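Local coordinates for protein 6-phospho-alpha-glucosidase (Merdibacter massiliensis, PDB 6VC6) that probably hydrolyses 6-phospho-alpha-glucosides, using a bound NAD and a manganese ion, as a member of glycoside hydrolase family 4, at residues A[68-71]-A[72-75]; A[127-130]-A[131-135]; A[245-248]-A[249-252]; A[375-378]-A[379-382]; A[423-426]-A[427-431]. All blocks are in the same frame, centred on the assembly; numbering follows the deposited sequence.

Contact 1 of 5, residues A[68-71]-A[72-75]; sequences TTDP and AEAY
The carboxylate of Glu73 is met by the hydroxyl of Thr68 from above its plane: OG1 donates to OE1 at 3.1 Å, 55° out of that plane. Near it lies a second flat group, the carboxylate of Asp70, turned 65° against the first, with OD2 only 3.3 Å from Glu73 CG. The third, the Tyr75 ring, has CE2 at 3.9 Å from Pro71 CB, while the Phe38 ring meets it from strand 32-38. Together these contacts make a worked example of how strand 64-68 gives way to helix 71-75 in the NAD-binding, Rossmann-like part of the enzyme. Thr68 OG1 stands trans to its own backbone N (chi1 179°), a setting that lets it also accept from Asp70 N at 2.9 Å and close an ST turn. Asp70 then serves as N-cap, though its bond from Ala72 N to OD1 is weak at 3.4 Å. Pro71 O takes Tyr75 N at 3.0 Å in the first regular turn. With a valine here instead of Thr68, Asp70 N and Glu73 OE1 would probably both lose their hydroxyl partner, leaving the Glu73 carboxylate freer to swing. Asp70 OD2 and Glu73 OE2 approach to 4.1 Å, so each carboxylate would be expected to make the other somewhat easier to protonate, partly offset by the hydroxyl and the helix N-terminus.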
loop_
_atom_site.group_PDB
_atom_site.type_symbol
_atom_site.label_atom_id
_atom_site.label_comp_id
_atom_site.label_asym_id
_atom_site.label_seq_id
_atom_site.Cartn_x
_atom_site.Cartn_y
_atom_site.Cartn_z
ATOM N N THR A 68 -19.750 12.033 -3.700
ATOM C CA THR A 68 -20.731 12.079 -2.628
ATOM C C THR A 68 -20.083 11.688 -1.310
ATOM O O THR A 68 -18.990 11.117 -1.272
ATOM C CB THR A 68 -21.917 11.149 -2.915
ATOM O OG1 THR A 68 -22.847 11.207 -1.826
ATOM C CG2 THR A 68 -21.435 9.716 -3.083
ATOM N N THR A 69 -20.782 12.014 -0.221
ATOM C CA THR A 69 -20.442 11.540 1.115
ATOM C C THR A 69 -21.538 10.642 1.679
ATOM O O THR A 69 -21.618 10.448 2.895
ATOM C CB THR A 69 -20.178 12.714 2.059
ATOM O OG1 THR A 69 -21.425 13.273 2.492
ATOM C CG2 THR A 69 -19.360 13.790 1.359
ATOM N N ASP A 70 -22.389 10.097 0.809
ATOM C CA ASP A 70 -23.487 9.227 1.202
ATOM C C ASP A 70 -23.151 7.794 0.821
ATOM O O ASP A 70 -22.933 7.513 -0.369
ATOM C CB ASP A 70 -24.786 9.671 0.529
ATOM C CG ASP A 70 -25.960 8.767 0.856
ATOM O OD1 ASP A 70 -25.938 8.111 1.918
ATOM O OD2 ASP A 70 -26.909 8.715 0.046
ATOM N N PRO A 71 -23.092 6.863 1.778
ATOM C CA PRO A 71 -22.725 5.478 1.424
ATOM C C PRO A 71 -23.706 4.811 0.477
ATOM O O PRO A 71 -23.293 4.008 -0.368
ATOM C CB PRO A 71 -22.682 4.772 2.788
ATOM C CG PRO A 71 -22.494 5.867 3.787
ATOM C CD PRO A 71 -23.226 7.049 3.231
ATOM N N ALA A 72 -25.001 5.118 0.596
ATOM C CA ALA A 72 -25.996 4.487 -0.265
ATOM C C ALA A 72 -25.778 4.864 -1.726
ATOM O O ALA A 72 -25.830 4.007 -2.615
ATOM C CB ALA A 72 -27.404 4.874 0.189
ATOM N N GLU A 73 -25.528 6.148 -1.990
ATOM C CA GLU A 73 -25.268 6.586 -3.358
ATOM C C GLU A 73 -23.990 5.972 -3.912
ATOM O O GLU A 73 -23.885 5.744 -5.123
ATOM C CB GLU A 73 -25.175 8.111 -3.416
ATOM C CG GLU A 73 -26.499 8.837 -3.274
ATOM C CD GLU A 73 -26.356 10.334 -3.471
ATOM O OE1 GLU A 73 -25.242 10.786 -3.810
ATOM O OE2 GLU A 73 -27.356 11.060 -3.286
ATOM N N ALA A 74 -23.014 5.694 -3.048
ATOM C CA ALA A 74 -21.701 5.273 -3.520
ATOM C C ALA A 74 -21.639 3.776 -3.803
ATOM O O ALA A 74 -21.067 3.361 -4.817
ATOM C CB ALA A 74 -20.631 5.660 -2.499
ATOM N N TYR A 75 -22.224 2.956 -2.933
ATOM C CA TYR A 75 -21.976 1.520 -2.939
ATOM C C TYR A 75 -23.080 0.705 -3.603
ATOM O O TYR A 75 -22.951 -0.520 -3.695
ATOM C CB TYR A 75 -21.771 1.023 -1.504
ATOM C CG TYR A 75 -20.673 1.748 -0.756
ATOM C CD1 TYR A 75 -19.543 2.211 -1.417
ATOM C CD2 TYR A 75 -20.769 1.970 0.612
ATOM C CE1 TYR A 75 -18.539 2.875 -0.738
ATOM C CE2 TYR A 75 -19.769 2.632 1.300
ATOM C CZ TYR A 75 -18.657 3.082 0.620
ATOM O OH TYR A 75 -17.659 3.742 1.300
#

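Contact 2 of 5, residues A[127-130]-A[131-135]; sequences IESI and HQIRQ
Ser129 and Gln132, whose side chains leave the same flank of helix 113-136, grip one water between them. The water donates to Gln132 OE1 at 2.7 Å and is bonded to Ser129 OG at 2.9 Å, spanning one helical turn that the side chains do not bridge directly. Gln132 reaches it with an extended chain whose CG packs over the carbonyl oxygen of Glu128. Ser129 O accepts the backbone N-H of Ile133, with CG1 of the same isoleucine packed 3.2 Å from it.

A different flank carries His131. Its CG lies opposite the carbonyl carbon (chi1 -84°), which lays the ring alongside Ile127, CD2 coming 3.1 Å from Ile127 O and 3.7 Å from Ile127 CG2. Beyond this pair NE2 is hydrogen-bonded to Glu159, and the ring also meets Phe160. Arg134 runs beside Ile130, CG at 4.2 Å from Ile130 CG2, and Arg134 N bonds to Ile130 O at 2.9 Å. A bend at chi2 (-39°) then carries its guanidinium away to a salt bridge with Asp163 and to the carbonyl oxygens of Ser137 and Ala140.

Ile130 and Ile133 turn inward against strands 80-83 and 141-144, as in the helix-on-sheet layer of a Rossmann fold. The polar ends of His131 and Arg134 find partners outside this turn, where the Glu159 carboxylate is likely to keep a proton on His131 NE2 and Asp163 to stabilise the arginine charge.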
loop_
_atom_site.group_PDB
_atom_site.type_symbol
_atom_site.label_atom_id
_atom_site.label_comp_id
_atom_site.label_asym_id
_atom_site.label_seq_id
_atom_site.Cartn_x
_atom_site.Cartn_y
_atom_site.Cartn_z
ATOM N N ILE A 127 -12.870 -1.845 8.605
ATOM C CA ILE A 127 -13.922 -2.802 8.933
ATOM C C ILE A 127 -15.287 -2.123 8.914
ATOM O O ILE A 127 -16.280 -2.703 8.455
ATOM C CB ILE A 127 -13.625 -3.467 10.291
ATOM C CG1 ILE A 127 -12.448 -4.435 10.148
ATOM C CG2 ILE A 127 -14.854 -4.181 10.831
ATOM C CD1 ILE A 127 -11.980 -5.033 11.448
ATOM N N GLU A 128 -15.355 -0.879 9.393
ATOM C CA GLU A 128 -16.607 -0.132 9.333
ATOM C C GLU A 128 -17.018 0.141 7.891
ATOM O O GLU A 128 -18.207 0.090 7.555
ATOM C CB GLU A 128 -16.468 1.178 10.110
ATOM C CG GLU A 128 -17.756 1.976 10.235
ATOM C CD GLU A 128 -17.515 3.399 10.709
ATOM O OE1 GLU A 128 -16.682 4.099 10.094
ATOM O OE2 GLU A 128 -18.154 3.815 11.698
ATOM N N SER A 129 -16.046 0.423 7.021
ATOM C CA SER A 129 -16.368 0.777 5.643
ATOM C C SER A 129 -16.801 -0.442 4.837
ATOM O O SER A 129 -17.742 -0.359 4.038
ATOM C CB SER A 129 -15.169 1.457 4.983
ATOM O OG SER A 129 -15.464 1.802 3.641
ATOM N N ILE A 130 -16.127 -1.579 5.025
ATOM C CA ILE A 130 -16.482 -2.780 4.273
ATOM C C ILE A 130 -17.881 -3.251 4.649
ATOM O O ILE A 130 -18.649 -3.705 3.791
ATOM C CB ILE A 130 -15.433 -3.885 4.494
ATOM C CG1 ILE A 130 -14.037 -3.388 4.107
ATOM C CG2 ILE A 130 -15.804 -5.139 3.705
ATOM C CD1 ILE A 130 -13.624 -3.713 2.689
ATOM N N HIS A 131 -18.238 -3.148 5.933
ATOM C CA HIS A 131 -19.581 -3.530 6.359
ATOM C C HIS A 131 -20.641 -2.700 5.646
ATOM O O HIS A 131 -21.697 -3.219 5.269
ATOM C CB HIS A 131 -19.714 -3.385 7.875
ATOM C CG HIS A 131 -19.218 -4.571 8.642
ATOM N ND1 HIS A 131 -19.681 -5.850 8.419
ATOM C CD2 HIS A 131 -18.301 -4.671 9.632
ATOM C CE1 HIS A 131 -19.069 -6.687 9.237
ATOM N NE2 HIS A 131 -18.226 -5.997 9.984
ATOM N N GLN A 132 -20.370 -1.416 5.469
ATOM C CA GLN A 132 -21.286 -0.570 4.729
ATOM C C GLN A 132 -21.398 -1.000 3.280
ATOM O O GLN A 132 -22.491 -1.073 2.741
ATOM C CB GLN A 132 -20.856 0.887 4.799
ATOM C CG GLN A 132 -21.083 1.539 6.144
ATOM C CD GLN A 132 -20.723 3.008 6.139
ATOM O OE1 GLN A 132 -20.048 3.485 5.245
ATOM N NE2 GLN A 132 -21.183 3.727 7.140
ATOM N N ILE A 133 -20.263 -1.310 2.667
ATOM C CA ILE A 133 -20.225 -1.697 1.268
ATOM C C ILE A 133 -21.006 -2.981 1.045
ATOM O O ILE A 133 -21.755 -3.095 0.099
ATOM C CB ILE A 133 -18.772 -1.915 0.796
ATOM C CG1 ILE A 133 -17.980 -0.608 0.850
ATOM C CG2 ILE A 133 -18.729 -2.496 -0.606
ATOM C CD1 ILE A 133 -16.486 -0.800 0.797
ATOM N N ARG A 134 -20.823 -3.935 1.944
ATOM C CA ARG A 134 -21.468 -5.231 1.850
ATOM C C ARG A 134 -22.973 -5.137 2.057
ATOM O O ARG A 134 -23.718 -6.023 1.669
ATOM C CB ARG A 134 -20.815 -6.239 2.788
ATOM C CG ARG A 134 -19.434 -6.683 2.336
ATOM C CD ARG A 134 -19.362 -6.871 0.834
ATOM N NE ARG A 134 -18.127 -7.512 0.422
ATOM C CZ ARG A 134 -17.594 -7.406 -0.787
ATOM N NH1 ARG A 134 -16.469 -8.024 -1.069
ATOM N NH2 ARG A 134 -18.184 -6.686 -1.717
ATOM N N GLN A 135 -23.398 -4.067 2.712
ATOM C CA GLN A 135 -24.808 -3.754 2.882
ATOM C C GLN A 135 -25.511 -3.493 1.544
ATOM O O GLN A 135 -26.681 -3.800 1.389
ATOM C CB GLN A 135 -24.993 -2.572 3.832
ATOM C CG GLN A 135 -25.286 -2.972 5.266
ATOM C CD GLN A 135 -25.016 -1.862 6.270
ATOM O OE1 GLN A 135 -25.288 -0.691 6.013
ATOM N NE2 GLN A 135 -24.490 -2.232 7.427
HETATM O O HOH W 1 -17.672 3.602 3.924
#

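Contact 3 of 5, residues A[245-248]-A[249-252]; sequences YGFV and QTMM
Phe247 and Val248 lie at the junction between helix 239-246, which carries the glucose 6-phosphate pocket residue Trp241, and helix 248-254, and they pack against the opening turn of the latter. The backbone bonds record the change. Gln249 N reaches back three residues to Gly246 O at 3.2 Å, approaching from above the carbonyl plane, 48° out of it. From there the spacing becomes four: Met251 N bonds to Phe247 O in the carbonyl plane, and Met252 N to Val248 O at 2.9 Å, as in a regular alpha helix.

The apolar contacts gather on Met251, present as selenomethionine. Its CG stands opposite the backbone N (chi1 -155°), and bends at chi2 and chi3 fold the chain back over the preceding turn. The terminal CE thereby comes within 4.0 Å of Val248 CG1, the two side chains slanting across one another, and lies 4.4 Å from Phe247 CD2. Met252, likewise a selenomethionine, sets CG 3.2 Å from Val248 O before leading off to Pro260, Leu259 and helix 217-227. Val248 itself leans on Phe229 and Thr262; its side chain is about 12 Å from the bound glucose 6-phosphate, so the packing lies well away from the sugar phosphate.

Aromatic interactions complete the set. The Phe247 ring has a cation-pi partner in Lys273 and an edge-to-face one in Tyr269, both from outside the junction. Within it, Thr250 CB sits over one ring face, 4.2 Å above the plane and displaced to the rim.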
loop_
_atom_site.group_PDB
_atom_site.type_symbol
_atom_site.label_atom_id
_atom_site.label_comp_id
_atom_site.label_asym_id
_atom_site.label_seq_id
_atom_site.Cartn_x
_atom_site.Cartn_y
_atom_site.Cartn_z
ATOM N N TYR A 245 15.879 4.454 -2.352
ATOM C CA TYR A 245 16.215 3.560 -3.456
ATOM C C TYR A 245 17.722 3.382 -3.586
ATOM O O TYR A 245 18.200 2.279 -3.877
ATOM C CB TYR A 245 15.623 4.092 -4.759
ATOM C CG TYR A 245 14.221 3.602 -5.037
ATOM C CD1 TYR A 245 13.996 2.533 -5.895
ATOM C CD2 TYR A 245 13.123 4.208 -4.442
ATOM C CE1 TYR A 245 12.718 2.082 -6.151
ATOM C CE2 TYR A 245 11.839 3.763 -4.692
ATOM C CZ TYR A 245 11.642 2.700 -5.547
ATOM O OH TYR A 245 10.366 2.252 -5.800
ATOM N N GLY A 246 18.488 4.455 -3.377
ATOM C CA GLY A 246 19.933 4.351 -3.469
ATOM C C GLY A 246 20.541 3.465 -2.402
ATOM O O GLY A 246 21.606 2.878 -2.611
ATOM N N PHE A 247 19.873 3.345 -1.252
ATOM C CA PHE A 247 20.371 2.528 -0.152
ATOM C C PHE A 247 20.383 1.039 -0.476
ATOM O O PHE A 247 21.014 0.271 0.258
ATOM C CB PHE A 247 19.530 2.783 1.100
ATOM C CG PHE A 247 20.141 2.250 2.362
ATOM C CD1 PHE A 247 21.223 2.887 2.948
ATOM C CD2 PHE A 247 19.630 1.113 2.968
ATOM C CE1 PHE A 247 21.787 2.398 4.112
ATOM C CE2 PHE A 247 20.189 0.621 4.130
ATOM C CZ PHE A 247 21.268 1.263 4.704
ATOM N N VAL A 248 19.708 0.615 -1.548
ATOM C CA VAL A 248 19.719 -0.806 -1.883
ATOM C C VAL A 248 21.120 -1.256 -2.283
ATOM O O VAL A 248 21.489 -2.420 -2.082
ATOM C CB VAL A 248 18.684 -1.095 -2.990
ATOM C CG1 VAL A 248 17.277 -0.744 -2.529
ATOM C CG2 VAL A 248 19.035 -0.321 -4.251
ATOM N N GLN A 249 21.961 -0.341 -2.775
ATOM C CA GLN A 249 23.343 -0.694 -3.087
ATOM C C GLN A 249 24.078 -1.197 -1.850
ATOM O O GLN A 249 24.804 -2.196 -1.914
ATOM C CB GLN A 249 24.067 0.511 -3.690
ATOM C CG GLN A 249 25.472 0.210 -4.187
ATOM C CD GLN A 249 26.157 1.431 -4.772
ATOM O OE1 GLN A 249 26.108 2.519 -4.198
ATOM N NE2 GLN A 249 26.799 1.255 -5.919
ATOM N N THR A 250 23.902 -0.518 -0.715
ATOM C CA THR A 250 24.511 -0.978 0.530
ATOM C C THR A 250 23.933 -2.322 0.955
ATOM O O THR A 250 24.670 -3.238 1.339
ATOM C CB THR A 250 24.304 0.065 1.631
ATOM O OG1 THR A 250 25.023 1.262 1.305
ATOM C CG2 THR A 250 24.793 -0.464 2.972
HETATM N N MSE A 251 22.613 -2.457 0.881
HETATM C CA MSE A 251 21.916 -3.664 1.310
HETATM C C MSE A 251 22.348 -4.893 0.516
HETATM O O MSE A 251 22.461 -5.990 1.063
HETATM C CB MSE A 251 20.404 -3.460 1.181
HETATM C CG MSE A 251 19.560 -4.331 2.094
HETATM SE SE MSE A 251 17.948 -3.408 2.703
HETATM C CE MSE A 251 17.598 -2.309 1.133
HETATM N N MSE A 252 22.596 -4.701 -0.776
HETATM C CA MSE A 252 22.951 -5.805 -1.661
HETATM C C MSE A 252 24.418 -6.203 -1.525
HETATM O O MSE A 252 24.821 -7.273 -1.978
HETATM C CB MSE A 252 22.640 -5.445 -3.113
HETATM C CG MSE A 252 21.154 -5.349 -3.410
HETATM SE SE MSE A 252 20.695 -6.085 -5.153
HETATM C CE MSE A 252 20.787 -7.981 -4.715
#

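Contact 4 of 5, residues A[375-378]-A[379-382]; sequences NIPQ and FYLG
The N-terminus of helix 378-400 is built here, with Pro377 in the N-cap position and the incoming loop folded against the first turn. Pro377 O accepts Leu381 N at 3.0 Å, and Gln378 O accepts Gly382 N at the same length, so both carbonyls enter the helical pattern at once. The proline ring meets Tyr380 at the edge of the phenol, CB lying 3.7 Å from CD2 near the ring plane. A chi1 of -50°, with CG opposite the carbonyl carbon, swings the phenol back along the turn. One face of the same ring receives Phe379: its CD2 stands 3.9 Å above the plane, over the centre, while Tyr380 CZ in turn lies in the Phe379 plane at that ring's edge. On another flank, Ile376 CD1 touches Leu381 at CA (3.9 Å) and at CD1 (4.1 Å). Gln378, its chain bent at chi2, brings NE2 to 3.9 Å from Leu381 CD2, slanting across it. Replacing Tyr380 by an alanine removes the phenol, which would probably open a gap beside Pro377 and leave the Phe379 and Trp203 rings without their partner. Tyr380 also reaches beyond the cap to Trp203 of strand 201-209, edge to face, and to Phe258 just before strand 259-260, while Asn350 holds Ile376 O, so the helix start is fastened to the small antiparallel sheet and to the loop ahead of strand 356-364.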
loop_
_atom_site.group_PDB
_atom_site.type_symbol
_atom_site.label_atom_id
_atom_site.label_comp_id
_atom_site.label_asym_id
_atom_site.label_seq_id
_atom_site.Cartn_x
_atom_site.Cartn_y
_atom_site.Cartn_z
ATOM N N ASN A 375 9.964 -23.807 1.447
ATOM C CA ASN A 375 10.569 -23.362 2.694
ATOM C C ASN A 375 11.564 -22.242 2.417
ATOM O O ASN A 375 12.466 -22.392 1.587
ATOM C CB ASN A 375 11.259 -24.530 3.397
ATOM C CG ASN A 375 10.294 -25.636 3.772
ATOM O OD1 ASN A 375 9.335 -25.414 4.513
ATOM N ND2 ASN A 375 10.540 -26.836 3.259
ATOM N N ILE A 376 11.394 -21.119 3.108
ATOM C CA ILE A 376 12.293 -19.978 2.962
ATOM C C ILE A 376 13.494 -20.190 3.876
ATOM O O ILE A 376 13.381 -20.905 4.882
ATOM C CB ILE A 376 11.571 -18.657 3.271
ATOM C CG1 ILE A 376 10.910 -18.713 4.649
ATOM C CG2 ILE A 376 10.539 -18.354 2.195
ATOM C CD1 ILE A 376 10.286 -17.402 5.078
ATOM N N PRO A 377 14.655 -19.610 3.567
ATOM C CA PRO A 377 15.837 -19.823 4.411
ATOM C C PRO A 377 15.625 -19.333 5.837
ATOM O O PRO A 377 14.721 -18.548 6.133
ATOM C CB PRO A 377 16.931 -19.015 3.701
ATOM C CG PRO A 377 16.480 -18.951 2.279
ATOM C CD PRO A 377 14.982 -18.863 2.340
ATOM N N GLN A 378 16.497 -19.814 6.729
ATOM C CA GLN A 378 16.321 -19.577 8.159
ATOM C C GLN A 378 16.435 -18.097 8.507
ATOM O O GLN A 378 15.700 -17.597 9.367
ATOM C CB GLN A 378 17.348 -20.391 8.947
ATOM C CG GLN A 378 17.080 -20.456 10.441
ATOM C CD GLN A 378 16.052 -21.509 10.803
ATOM O OE1 GLN A 378 16.118 -22.646 10.336
ATOM N NE2 GLN A 378 15.093 -21.135 11.642
ATOM N N PHE A 379 17.357 -17.382 7.857
ATOM C CA PHE A 379 17.553 -15.968 8.163
ATOM C C PHE A 379 16.287 -15.162 7.900
ATOM O O PHE A 379 15.908 -14.304 8.705
ATOM C CB PHE A 379 18.722 -15.417 7.344
ATOM C CG PHE A 379 18.909 -13.933 7.470
ATOM C CD1 PHE A 379 19.255 -13.363 8.686
ATOM C CD2 PHE A 379 18.750 -13.105 6.370
ATOM C CE1 PHE A 379 19.430 -11.997 8.803
ATOM C CE2 PHE A 379 18.925 -11.738 6.481
ATOM C CZ PHE A 379 19.265 -11.183 7.699
ATOM N N TYR A 380 15.615 -15.434 6.782
ATOM C CA TYR A 380 14.397 -14.708 6.445
ATOM C C TYR A 380 13.194 -15.221 7.222
ATOM O O TYR A 380 12.248 -14.462 7.461
ATOM C CB TYR A 380 14.144 -14.795 4.939
ATOM C CG TYR A 380 15.359 -14.434 4.116
ATOM C CD1 TYR A 380 15.586 -13.123 3.716
ATOM C CD2 TYR A 380 16.290 -15.400 3.751
ATOM C CE1 TYR A 380 16.699 -12.786 2.969
ATOM C CE2 TYR A 380 17.408 -15.071 3.008
ATOM C CZ TYR A 380 17.607 -13.763 2.618
ATOM O OH TYR A 380 18.717 -13.433 1.876
ATOM N N LEU A 381 13.209 -16.494 7.623
ATOM C CA LEU A 381 12.138 -17.011 8.467
ATOM C C LEU A 381 12.109 -16.294 9.810
ATOM O O LEU A 381 11.036 -15.948 10.315
ATOM C CB LEU A 381 12.302 -18.517 8.668
ATOM C CG LEU A 381 11.224 -19.195 9.516
ATOM C CD1 LEU A 381 9.915 -19.271 8.749
ATOM C CD2 LEU A 381 11.670 -20.579 9.961
ATOM N N GLY A 382 13.282 -16.055 10.401
ATOM C CA GLY A 382 13.326 -15.354 11.673
ATOM C C GLY A 382 12.822 -13.927 11.571
ATOM O O GLY A 382 12.133 -13.438 12.469
#

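Contact 5 of 5, residues A[423-426]-A[427-431]; sequences REIL and DAMIE
Arg423 to Ile430 follow a regular alpha-helical course, each carbonyl oxygen from Arg423 to Leu426 taking the N-H four residues on. Met429 N bonds to Ile425 O at 2.9 Å. The bond from Ala428 N to Glu424 O is weak at 3.3 Å. Arg423 and Asp427 lie side by side one turn apart, yet their charged groups do not meet: NH1 and OD2 are 5.1 Å apart, with the guanidinium and carboxylate planes 65° from each other. A water closes the interval, accepting from Arg423 NH1 at the edge and in the plane of the guanidinium and donating to Asp427 OD2 at 2.7 Å. The bend in the arginine at chi3 (-67°) carries its head over to that water. Asp427 OD1 is held separately by Tyr403 OH, so each carboxylate oxygen has a partner, and the rotation of the group is probably restricted.

Apolar pairs occupy other flanks. Met429, a selenomethionine, runs beside Ile425, its CG at 4.0 Å from Ile425 CG2 and 3.1 Å from Ile425 O. Leu426 crosses Ile430 at a slant, CD1 lying 4.1 Å from CG1. Around helix 419-432, Ile425 and Met429 pack on the start of helix 113-136, Ala428 and Met429 on helix 89-102, Arg423, Leu426 and Ile430 on helix 403-412, and Leu426, Met429 and Ile430 on Trp437 beyond the helix end.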
loop_
_atom_site.group_PDB
_atom_site.type_symbol
_atom_site.label_atom_id
_atom_site.label_comp_id
_atom_site.label_asym_id
_atom_site.label_seq_id
_atom_site.Cartn_x
_atom_site.Cartn_y
_atom_site.Cartn_z
ATOM N N ARG A 423 6.136 0.720 26.111
ATOM C CA ARG A 423 5.118 1.325 26.963
ATOM C C ARG A 423 5.143 2.846 26.860
ATOM O O ARG A 423 4.087 3.491 26.861
ATOM C CB ARG A 423 5.314 0.883 28.413
ATOM C CG ARG A 423 4.291 1.464 29.377
ATOM C CD ARG A 423 4.606 1.098 30.820
ATOM N NE ARG A 423 4.453 -0.333 31.076
ATOM C CZ ARG A 423 3.288 -0.929 31.315
ATOM N NH1 ARG A 423 2.167 -0.222 31.327
ATOM N NH2 ARG A 423 3.245 -2.235 31.540
ATOM N N GLU A 424 6.338 3.433 26.768
ATOM C CA GLU A 424 6.450 4.884 26.648
ATOM C C GLU A 424 5.791 5.380 25.366
ATOM O O GLU A 424 5.018 6.346 25.384
ATOM C CB GLU A 424 7.922 5.296 26.696
ATOM C CG GLU A 424 8.164 6.791 26.568
ATOM C CD GLU A 424 9.639 7.147 26.631
ATOM O OE1 GLU A 424 10.476 6.269 26.336
ATOM O OE2 GLU A 424 9.959 8.303 26.978
ATOM N N ILE A 425 6.080 4.723 24.242
ATOM C CA ILE A 425 5.493 5.138 22.971
ATOM C C ILE A 425 4.002 4.823 22.938
ATOM O O ILE A 425 3.190 5.654 22.519
ATOM C CB ILE A 425 6.238 4.480 21.796
ATOM C CG1 ILE A 425 7.700 4.931 21.770
ATOM C CG2 ILE A 425 5.555 4.812 20.478
ATOM C CD1 ILE A 425 8.496 4.358 20.617
ATOM N N LEU A 426 3.618 3.623 23.388
ATOM C CA LEU A 426 2.214 3.225 23.345
ATOM C C LEU A 426 1.336 4.188 24.137
ATOM O O LEU A 426 0.240 4.545 23.692
ATOM C CB LEU A 426 2.057 1.798 23.875
ATOM C CG LEU A 426 0.639 1.245 24.029
ATOM C CD1 LEU A 426 -0.140 1.364 22.727
ATOM C CD2 LEU A 426 0.684 -0.201 24.500
ATOM N N ASP A 427 1.803 4.618 25.311
ATOM C CA ASP A 427 1.030 5.567 26.106
ATOM C C ASP A 427 0.887 6.901 25.385
ATOM O O ASP A 427 -0.172 7.537 25.444
ATOM C CB ASP A 427 1.684 5.763 27.473
ATOM C CG ASP A 427 1.500 4.563 28.382
ATOM O OD1 ASP A 427 0.747 3.641 28.007
ATOM O OD2 ASP A 427 2.110 4.543 29.472
ATOM N N ALA A 428 1.942 7.338 24.693
ATOM C CA ALA A 428 1.862 8.582 23.935
ATOM C C ALA A 428 0.909 8.460 22.753
ATOM O O ALA A 428 0.237 9.435 22.400
ATOM C CB ALA A 428 3.252 8.997 23.456
HETATM N N MSE A 429 0.830 7.283 22.140
HETATM C CA MSE A 429 -0.042 7.066 20.990
HETATM C C MSE A 429 -1.509 7.035 21.406
HETATM O O MSE A 429 -2.375 7.546 20.697
HETATM C CB MSE A 429 0.324 5.761 20.280
HETATM C CG MSE A 429 1.759 5.690 19.785
HETATM SE SE MSE A 429 2.013 6.369 17.983
HETATM C CE MSE A 429 2.221 8.251 18.400
ATOM N N ILE A 430 -1.775 6.424 22.563
ATOM C CA ILE A 430 -3.146 6.310 23.057
ATOM C C ILE A 430 -3.761 7.690 23.254
ATOM O O ILE A 430 -4.950 7.903 22.983
ATOM C CB ILE A 430 -3.173 5.484 24.359
ATOM C CG1 ILE A 430 -2.907 4.007 24.063
ATOM C CG2 ILE A 430 -4.504 5.649 25.085
ATOM C CD1 ILE A 430 -2.782 3.152 25.304
ATOM N N GLU A 431 -2.957 8.656 23.704
ATOM C CA GLU A 431 -3.482 9.983 24.004
ATOM C C GLU A 431 -3.874 10.729 22.733
ATOM O O GLU A 431 -4.978 11.277 22.640
ATOM C CB GLU A 431 -2.450 10.782 24.803
ATOM C CG GLU A 431 -3.047 11.797 25.769
ATOM C CD GLU A 431 -3.751 11.150 26.947
ATOM O OE1 GLU A 431 -4.569 11.836 27.597
ATOM O OE2 GLU A 431 -3.499 9.957 27.221
HETATM O O HOH W 2 1.427 2.618 31.174
#

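How the contacts relate
Contacts 1 and 2 hold the same corner of the nucleotide-binding part: Tyr75 packs on Ile133, CE2 at 3.7 Å from CG1, and Pro71 on Gln132. The others stand apart, contacts 3 and 4 being nearest neighbours among them at about 8 Å between closest atoms, without touching. Contact 2 is half buried, and contact 3 has no fully exposed residue among those that touch; the other contacts mix the two classes, contact 4 lying most at the surface. Helix starts in contacts 1 and 4 contrast: one relies on carboxylate and hydroxyl bonds, the other on a proline and rings. Contacts 2 and 5, each running along a single helix, add a water bridge to apolar flanks, whereas contact 3, at a junction, depends on apolar and aromatic packing.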